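Local coordinates for protein COBE (PDB 2W6K) that probably takes part in the biosynthesis of cobalamin (vitamin B12), belonging to the family of the CbiG C-terminal domain, at residues Ser41-Gly53 / Leu63-Pro76. Numbering follows the deposited sequence.
Sequences SLAELDALASIDG and LATLLERPVHFLAP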
ATOM      1  N   SER A  41       7.139  -5.767 -11.224  1.00 15.87           N
ATOM      2  CA  SER A  41       6.092  -5.856 -12.251  1.00 15.20           C
ATOM      3  C   SER A  41       4.752  -5.851 -11.538  1.00 14.56           C
ATOM      4  O   SER A  41       4.639  -6.347 -10.408  1.00 13.73           O
ATOM      5  CB  SER A  41       6.267  -7.169 -13.016  1.00 17.34           C
ATOM      6  OG  SER A  41       5.149  -7.507 -13.815  1.00 16.42           O
ATOM      7  N   LEU A  42       3.719  -5.353 -12.207  1.00 13.96           N
ATOM      8  CA  LEU A  42       2.358  -5.479 -11.674  1.00 14.08           C
ATOM      9  C   LEU A  42       2.007  -6.922 -11.372  1.00 14.34           C
ATOM     10  O   LEU A  42       1.209  -7.190 -10.484  1.00 14.06           O
ATOM     11  CB  LEU A  42       1.330  -4.968 -12.680  1.00 14.62           C
ATOM     12  CG  LEU A  42       1.036  -3.489 -12.802  1.00 17.90           C
ATOM     13  CD1 LEU A  42       0.251  -3.327 -14.115  1.00 19.01           C
ATOM     14  CD2 LEU A  42       0.244  -2.935 -11.619  1.00 19.79           C
ATOM     15  N   ALA A  43       2.572  -7.863 -12.139  1.00 13.43           N
ATOM     16  CA  ALA A  43       2.369  -9.303 -11.865  1.00 14.66           C
ATOM     17  C   ALA A  43       2.797  -9.752 -10.455  1.00 14.84           C
ATOM     18  O   ALA A  43       2.284 -10.730  -9.909  1.00 17.23           O
ATOM     19  CB  ALA A  43       3.094 -10.133 -12.925  1.00 14.85           C
ATOM     20  N   GLU A  44       3.729  -9.002  -9.865  1.00 14.42           N
ATOM     21  CA  GLU A  44       4.294  -9.327  -8.573  1.00 14.41           C
ATOM     22  C   GLU A  44       3.477  -8.837  -7.383  1.00 13.55           C
ATOM     23  O   GLU A  44       3.679  -9.290  -6.261  1.00 15.05           O
ATOM     24  CB  GLU A  44       5.700  -8.745  -8.464  1.00 14.39           C
ATOM     25  CG  GLU A  44       6.664  -9.373  -9.429  1.00 17.32           C
ATOM     26  CD  GLU A  44       8.033  -8.828  -9.205  1.00 19.95           C
ATOM     27  OE1 GLU A  44       8.457  -7.954  -9.987  1.00 20.67           O
ATOM     28  OE2 GLU A  44       8.641  -9.262  -8.217  1.00 24.06           O
ATOM     29  N   LEU A  45       2.593  -7.871  -7.614  1.00 13.99           N
ATOM     30  CA  LEU A  45       1.753  -7.372  -6.523  1.00 14.53           C
ATOM     31  C   LEU A  45       0.870  -8.451  -5.948  1.00 14.22           C
ATOM     32  O   LEU A  45       0.214  -9.166  -6.700  1.00 14.50           O
ATOM     33  CB  LEU A  45       0.794  -6.310  -7.056  1.00 14.69           C
ATOM     34  CG  LEU A  45       1.115  -4.843  -7.055  1.00 18.09           C
ATOM     35  CD1 LEU A  45      -0.211  -4.124  -7.269  1.00 18.13           C
ATOM     36  CD2 LEU A  45       1.775  -4.409  -5.741  1.00 15.86           C
ATOM     37  N   ASP A  46       0.789  -8.512  -4.627  1.00 13.67           N
ATOM     38  CA  ASP A  46      -0.131  -9.401  -3.930  1.00 14.03           C
ATOM     39  C   ASP A  46      -1.473  -8.762  -3.563  1.00 12.98           C
ATOM     40  O   ASP A  46      -2.502  -9.435  -3.591  1.00 13.86           O
ATOM     41  CB  ASP A  46       0.531  -9.976  -2.705  1.00 14.77           C
ATOM     42  CG  ASP A  46       1.693 -10.871  -3.066  1.00 17.56           C
ATOM     43  OD1 ASP A  46       1.441 -12.005  -3.534  1.00 21.76           O
ATOM     44  OD2 ASP A  46       2.843 -10.440  -2.908  1.00 18.17           O
ATOM     45  N   ALA A  47      -1.475  -7.481  -3.194  1.00 11.09           N
ATOM     46  CA  ALA A  47      -2.723  -6.849  -2.742  1.00 10.47           C
ATOM     47  C   ALA A  47      -2.582  -5.344  -2.765  1.00  9.40           C
ATOM     48  O   ALA A  47      -1.461  -4.831  -2.788  1.00 11.18           O
ATOM     49  CB  ALA A  47      -3.031  -7.280  -1.338  1.00 10.81           C
ATOM     50  N   LEU A  48      -3.721  -4.656  -2.688  1.00  8.30           N
ATOM     51  CA  LEU A  48      -3.712  -3.208  -2.557  1.00  7.36           C
ATOM     52  C   LEU A  48      -4.229  -2.894  -1.153  1.00  7.65           C
ATOM     53  O   LEU A  48      -4.984  -3.690  -0.572  1.00  7.18           O
ATOM     54  CB  LEU A  48      -4.658  -2.551  -3.552  1.00  8.73           C
ATOM     55  CG  LEU A  48      -4.510  -2.895  -5.041  1.00  8.62           C
ATOM     56  CD1 LEU A  48      -5.662  -2.293  -5.730  1.00 12.12           C
ATOM     57  CD2 LEU A  48      -3.175  -2.317  -5.552  1.00 11.23           C
ATOM     58  N   ALA A  49      -3.805  -1.762  -0.596  1.00  7.47           N
ATOM     59  CA  ALA A  49      -4.255  -1.378   0.750  1.00  7.29           C
ATOM     60  C   ALA A  49      -4.606   0.087   0.776  1.00  8.02           C
ATOM     61  O   ALA A  49      -3.956   0.877   0.120  1.00  8.31           O
ATOM     62  CB  ALA A  49      -3.170  -1.647   1.791  1.00  8.98           C
ATOM     63  N   SER A  50      -5.636   0.436   1.549  1.00  8.26           N
ATOM     64  CA  SER A  50      -5.948   1.846   1.776  1.00  7.05           C
ATOM     65  C   SER A  50      -6.637   1.993   3.114  1.00  7.59           C
ATOM     66  O   SER A  50      -6.676   1.078   3.906  1.00  8.52           O
ATOM     67  CB  SER A  50      -6.805   2.441   0.630  1.00  7.10           C
ATOM     68  OG  SER A  50      -6.850   3.860   0.707  1.00  9.70           O
ATOM     69  N   ILE A  51      -7.090   3.199   3.383  1.00  8.13           N
ATOM     70  CA  ILE A  51      -7.772   3.458   4.654  1.00  9.67           C
ATOM     71  C   ILE A  51      -9.278   3.252   4.537  1.00 10.59           C
ATOM     72  O   ILE A  51      -9.893   3.547   3.512  1.00 11.32           O
ATOM     73  CB  ILE A  51      -7.432   4.874   5.173  1.00  8.75           C
ATOM     74  CG1 ILE A  51      -7.857   5.026   6.641  1.00 10.25           C
ATOM     75  CG2 ILE A  51      -8.043   5.931   4.316  1.00  9.64           C
ATOM     76  CD1 ILE A  51      -7.188   6.258   7.317  1.00 10.52           C
ATOM     77  N   ASP A  52      -9.879   2.753   5.615  1.00 12.90           N
ATOM     78  CA  ASP A  52     -11.292   2.543   5.642  1.00 15.41           C
ATOM     79  C   ASP A  52     -11.899   3.835   6.114  1.00 17.72           C
ATOM     80  O   ASP A  52     -11.253   4.621   6.828  1.00 17.38           O
ATOM     81  CB  ASP A  52     -11.685   1.394   6.585  1.00 16.65           C
ATOM     82  CG  ASP A  52     -12.997   0.758   6.187  1.00 18.87           C
ATOM     83  OD1 ASP A  52     -13.614   1.198   5.181  1.00 20.00           O
ATOM     84  OD2 ASP A  52     -13.414  -0.187   6.860  1.00 21.20           O
ATOM     85  N   GLY A  53     -13.136   4.071   5.705  1.00 19.69           N
ATOM     86  CA  GLY A  53     -13.837   5.263   6.188  1.00 22.29           C
ATOM     87  C   GLY A  53     -15.161   5.325   5.497  1.00 23.78           C
ATOM     88  O   GLY A  53     -15.629   4.324   4.955  1.00 23.98           O
ATOM     89  N   LEU A  63      -9.970  -1.017  -9.707  1.00  9.99           N
ATOM     90  CA  LEU A  63      -8.545  -1.395  -9.858  1.00 10.13           C
ATOM     91  C   LEU A  63      -8.306  -2.802  -9.344  1.00  9.86           C
ATOM     92  O   LEU A  63      -7.604  -3.601  -9.984  1.00 11.12           O
ATOM     93  CB  LEU A  63      -7.616  -0.406  -9.122  1.00  9.55           C
ATOM     94  CG  LEU A  63      -6.123  -0.687  -9.321  1.00 10.29           C
ATOM     95  CD1 LEU A  63      -5.742  -0.704 -10.810  1.00 15.25           C
ATOM     96  CD2 LEU A  63      -5.340   0.385  -8.590  1.00 14.23           C
ATOM     97  N   ALA A  64      -8.910  -3.130  -8.202  1.00  9.70           N
ATOM     98  CA  ALA A  64      -8.735  -4.481  -7.649  1.00 10.43           C
ATOM     99  C   ALA A  64      -9.282  -5.507  -8.659  1.00 11.28           C
ATOM    100  O   ALA A  64      -8.675  -6.526  -8.895  1.00 12.10           O
ATOM    101  CB  ALA A  64      -9.425  -4.628  -6.314  1.00 10.62           C
ATOM    102  N   THR A  65     -10.407  -5.195  -9.282  1.00 11.87           N
ATOM    103  CA  THR A  65     -11.022  -6.122 -10.220  1.00 13.68           C
ATOM    104  C   THR A  65     -10.146  -6.305 -11.448  1.00 13.83           C
ATOM    105  O   THR A  65      -9.936  -7.448 -11.897  1.00 14.79           O
ATOM    106  CB  THR A  65     -12.434  -5.663 -10.590  1.00 13.80           C
ATOM    107  OG1 THR A  65     -13.286  -5.913  -9.463  1.00 14.80           O
ATOM    108  CG2 THR A  65     -12.976  -6.460 -11.804  1.00 15.55           C
ATOM    109  N   LEU A  66      -9.614  -5.204 -11.964  1.00 14.00           N
ATOM    110  CA  LEU A  66      -8.664  -5.258 -13.096  1.00 14.47           C
ATOM    111  C   LEU A  66      -7.482  -6.169 -12.789  1.00 14.96           C
ATOM    112  O   LEU A  66      -7.075  -6.977 -13.621  1.00 15.85           O
ATOM    113  CB  LEU A  66      -8.118  -3.860 -13.380  1.00 14.39           C
ATOM    114  CG  LEU A  66      -9.156  -2.943 -14.041  1.00 14.14           C
ATOM    115  CD1 LEU A  66      -8.641  -1.516 -14.059  1.00 15.66           C
ATOM    116  CD2 LEU A  66      -9.479  -3.444 -15.462  1.00 17.95           C
ATOM    117  N   LEU A  67      -6.918  -6.005 -11.597  1.00 14.31           N
ATOM    118  CA  LEU A  67      -5.751  -6.770 -11.178  1.00 15.12           C
ATOM    119  C   LEU A  67      -6.069  -8.193 -10.784  1.00 15.63           C
ATOM    120  O   LEU A  67      -5.147  -9.005 -10.592  1.00 16.46           O
ATOM    121  CB  LEU A  67      -5.075  -6.081  -9.979  1.00 13.15           C
ATOM    122  CG  LEU A  67      -4.435  -4.725 -10.281  1.00 15.22           C
ATOM    123  CD1 LEU A  67      -4.053  -3.986  -9.025  1.00 12.84           C
ATOM    124  CD2 LEU A  67      -3.202  -4.979 -11.136  1.00 15.13           C
ATOM    125  N   GLU A  68      -7.358  -8.500 -10.619  1.00 16.10           N
ATOM    126  CA  GLU A  68      -7.782  -9.785 -10.020  1.00 18.13           C
ATOM    127  C   GLU A  68      -7.074 -10.081  -8.685  1.00 19.07           C
ATOM    128  O   GLU A  68      -6.674 -11.228  -8.403  1.00 20.00           O
ATOM    129  CB  GLU A  68      -7.605 -10.944 -11.019  1.00 18.63           C
ATOM    130  CG  GLU A  68      -8.137 -10.606 -12.395  1.00 22.19           C
ATOM    131  CD  GLU A  68      -8.236 -11.802 -13.326  1.00 27.65           C
ATOM    132  OE1 GLU A  68      -7.242 -12.556 -13.493  1.00 29.09           O
ATOM    133  OE2 GLU A  68      -9.325 -11.972 -13.908  1.00 31.01           O
ATOM    134  N   ARG A  69      -6.955  -9.034  -7.860  1.00 18.40           N
ATOM    135  CA  ARG A  69      -6.183  -9.040  -6.633  1.00 17.77           C
ATOM    136  C   ARG A  69      -6.994  -8.220  -5.619  1.00 16.24           C
ATOM    137  O   ARG A  69      -7.709  -7.276  -6.004  1.00 16.26           O
ATOM    138  CB  ARG A  69      -4.851  -8.321  -6.877  1.00 18.92           C
ATOM    139  CG  ARG A  69      -3.559  -9.056  -6.483  1.00 22.61           C
ATOM    140  CD  ARG A  69      -2.870  -9.885  -7.610  1.00 19.19           C
ATOM    141  NE  ARG A  69      -2.949  -9.351  -8.983  1.00 17.54           N
ATOM    142  CZ  ARG A  69      -1.921  -8.907  -9.704  1.00 15.89           C
ATOM    143  NH1 ARG A  69      -0.673  -8.871  -9.202  1.00 12.67           N
ATOM    144  NH2 ARG A  69      -2.151  -8.465 -10.931  1.00 14.54           N
ATOM    145  N   PRO A  70      -6.889  -8.556  -4.339  1.00 14.44           N
ATOM    146  CA  PRO A  70      -7.727  -7.884  -3.389  1.00 13.95           C
ATOM    147  C   PRO A  70      -7.282  -6.479  -3.000  1.00 13.32           C
ATOM    148  O   PRO A  70      -6.086  -6.177  -3.049  1.00 13.08           O
ATOM    149  CB  PRO A  70      -7.606  -8.775  -2.142  1.00 14.67           C
ATOM    150  CG  PRO A  70      -6.298  -9.328  -2.229  1.00 15.72           C
ATOM    151  CD  PRO A  70      -6.088  -9.604  -3.685  1.00 15.05           C
ATOM    152  N   VAL A  71      -8.260  -5.666  -2.578  1.00 11.86           N
ATOM    153  CA  VAL A  71      -8.009  -4.390  -1.894  1.00 10.62           C
ATOM    154  C   VAL A  71      -8.598  -4.466  -0.487  1.00  9.78           C
ATOM    155  O   VAL A  71      -9.752  -4.913  -0.301  1.00 10.66           O
ATOM    156  CB  VAL A  71      -8.537  -3.142  -2.683  1.00 10.71           C
ATOM    157  CG1 VAL A  71     -10.049  -3.255  -2.954  1.00 11.65           C
ATOM    158  CG2 VAL A  71      -8.206  -1.832  -1.943  1.00  9.99           C
ATOM    159  N   HIS A  72      -7.763  -4.094   0.483  1.00  9.37           N
ATOM    160  CA  HIS A  72      -8.087  -4.127   1.902  1.00 11.27           C
ATOM    161  C   HIS A  72      -8.142  -2.715   2.388  1.00 11.61           C
ATOM    162  O   HIS A  72      -7.248  -1.921   2.089  1.00 11.81           O
ATOM    163  CB  HIS A  72      -7.003  -4.873   2.675  1.00 11.63           C
ATOM    164  CG  HIS A  72      -6.882  -6.315   2.303  1.00 12.88           C
ATOM    165  ND1 HIS A  72      -7.450  -7.330   3.047  1.00 17.54           N
ATOM    166  CD2 HIS A  72      -6.260  -6.914   1.262  1.00 16.88           C
ATOM    167  CE1 HIS A  72      -7.167  -8.494   2.484  1.00 19.08           C
ATOM    168  NE2 HIS A  72      -6.447  -8.268   1.400  1.00 14.65           N
ATOM    169  N   PHE A  73      -9.180  -2.409   3.155  1.00 11.37           N
ATOM    170  CA  PHE A  73      -9.329  -1.103   3.769  1.00 12.14           C
ATOM    171  C   PHE A  73      -9.135  -1.246   5.260  1.00 12.64           C
ATOM    172  O   PHE A  73      -9.868  -2.010   5.931  1.00 13.07           O
ATOM    173  CB  PHE A  73     -10.693  -0.534   3.420  1.00 11.94           C
ATOM    174  CG  PHE A  73     -10.886  -0.318   1.946  1.00 12.32           C
ATOM    175  CD1 PHE A  73     -10.442   0.857   1.336  1.00 11.43           C
ATOM    176  CD2 PHE A  73     -11.499  -1.303   1.172  1.00 11.97           C
ATOM    177  CE1 PHE A  73     -10.610   1.056  -0.026  1.00 12.23           C
ATOM    178  CE2 PHE A  73     -11.678  -1.116  -0.199  1.00 13.50           C
ATOM    179  CZ  PHE A  73     -11.236   0.058  -0.802  1.00 14.24           C
ATOM    180  N   LEU A  74      -8.117  -0.562   5.768  1.00 11.75           N
ATOM    181  CA  LEU A  74      -7.672  -0.739   7.146  1.00 13.00           C
ATOM    182  C   LEU A  74      -8.170   0.386   8.059  1.00 12.21           C
ATOM    183  O   LEU A  74      -8.288   1.543   7.654  1.00 11.34           O
ATOM    184  CB  LEU A  74      -6.139  -0.868   7.217  1.00 14.03           C
ATOM    185  CG  LEU A  74      -5.615  -2.179   6.597  1.00 18.81           C
ATOM    186  CD1 LEU A  74      -5.139  -1.951   5.208  1.00 22.02           C
ATOM    187  CD2 LEU A  74      -4.520  -2.797   7.442  1.00 20.98           C
ATOM    188  N   ALA A  75      -8.413   0.037   9.318  1.00 12.53           N
ATOM    189  CA  ALA A  75      -8.884   1.047  10.272  1.00 13.28           C
ATOM    190  C   ALA A  75      -7.860   2.162  10.437  1.00 13.14           C
ATOM    191  O   ALA A  75      -6.658   1.889  10.514  1.00 14.25           O
ATOM    192  CB  ALA A  75      -9.128   0.369  11.651  1.00 12.90           C
ATOM    193  N   PRO A  76      -8.331   3.419  10.542  1.00 12.93           N
ATOM    194  CA  PRO A  76      -7.434   4.529  10.839  1.00 13.96           C
ATOM    195  C   PRO A  76      -6.560   4.221  12.067  1.00 14.53           C
ATOM    196  O   PRO A  76      -5.347   4.489  12.056  1.00 13.93           O
ATOM    197  CB  PRO A  76      -8.414   5.696  11.085  1.00 13.62           C
ATOM    198  CG  PRO A  76      -9.581   5.377  10.185  1.00 12.01           C
ATOM    199  CD  PRO A  76      -9.722   3.872  10.322  1.00 13.43           C
TER
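Arg69, just past helix 58-67, sends its guanidinium to the backbone carbonyls of Leu42 and Leu45. From CB, which points toward segment 41-53, Arg69 CG comes to 3.1 Å from Asp46 O, and CD lies beside Leu45 O. Bends at chi2 (93°) and chi3 (35°) turn the group back toward the end of its own helix, where Arg69 NE, at 2.7 Å, and NH2 both donate, side-on and in the guanidinium plane, to Leu67 O. Arg69 NH1 bridges the segments: it donates to Leu45 O at 2.7 Å and to Leu42 O at 2.8 Å, the latter in the carbonyl plane of Leu42. Three backbone carbonyls thus fix the rotation of the guanidinium, and Leu42 O also accepts from Leu45 N in the 3-10 turn. The helix itself ends in a Schellman motif at Glu68.

Strands 47-51 and 71-74 are neighbours in a parallel pairing, joined through helix 58-67 as a beta-alpha-beta unit, with 71-74 at the sheet edge and strand 12-18 on the other side of 47-51. The ladder runs from Leu48 N on Pro70 O (2.8 Å) to Asp52 N on Leu74 O.

On the face shared by Leu48 and Val71, covered by helix 58-67, Leu48 spreads its methyls, CD1 meeting Leu63 CD2 at 3.9 Å and CD2 meeting Leu67 CD1 at 4.0 Å; Leu67 CD2 also touches Leu42 CD2. Farther along, Phe73 brings its ring edge, at CD1, to Ile51 O (3.5 Å), while Ser50 CB packs obliquely on the same ring and its OG bonds to Ile16 O. Ala49, on the opposite face with His72, packs against helix 102-115.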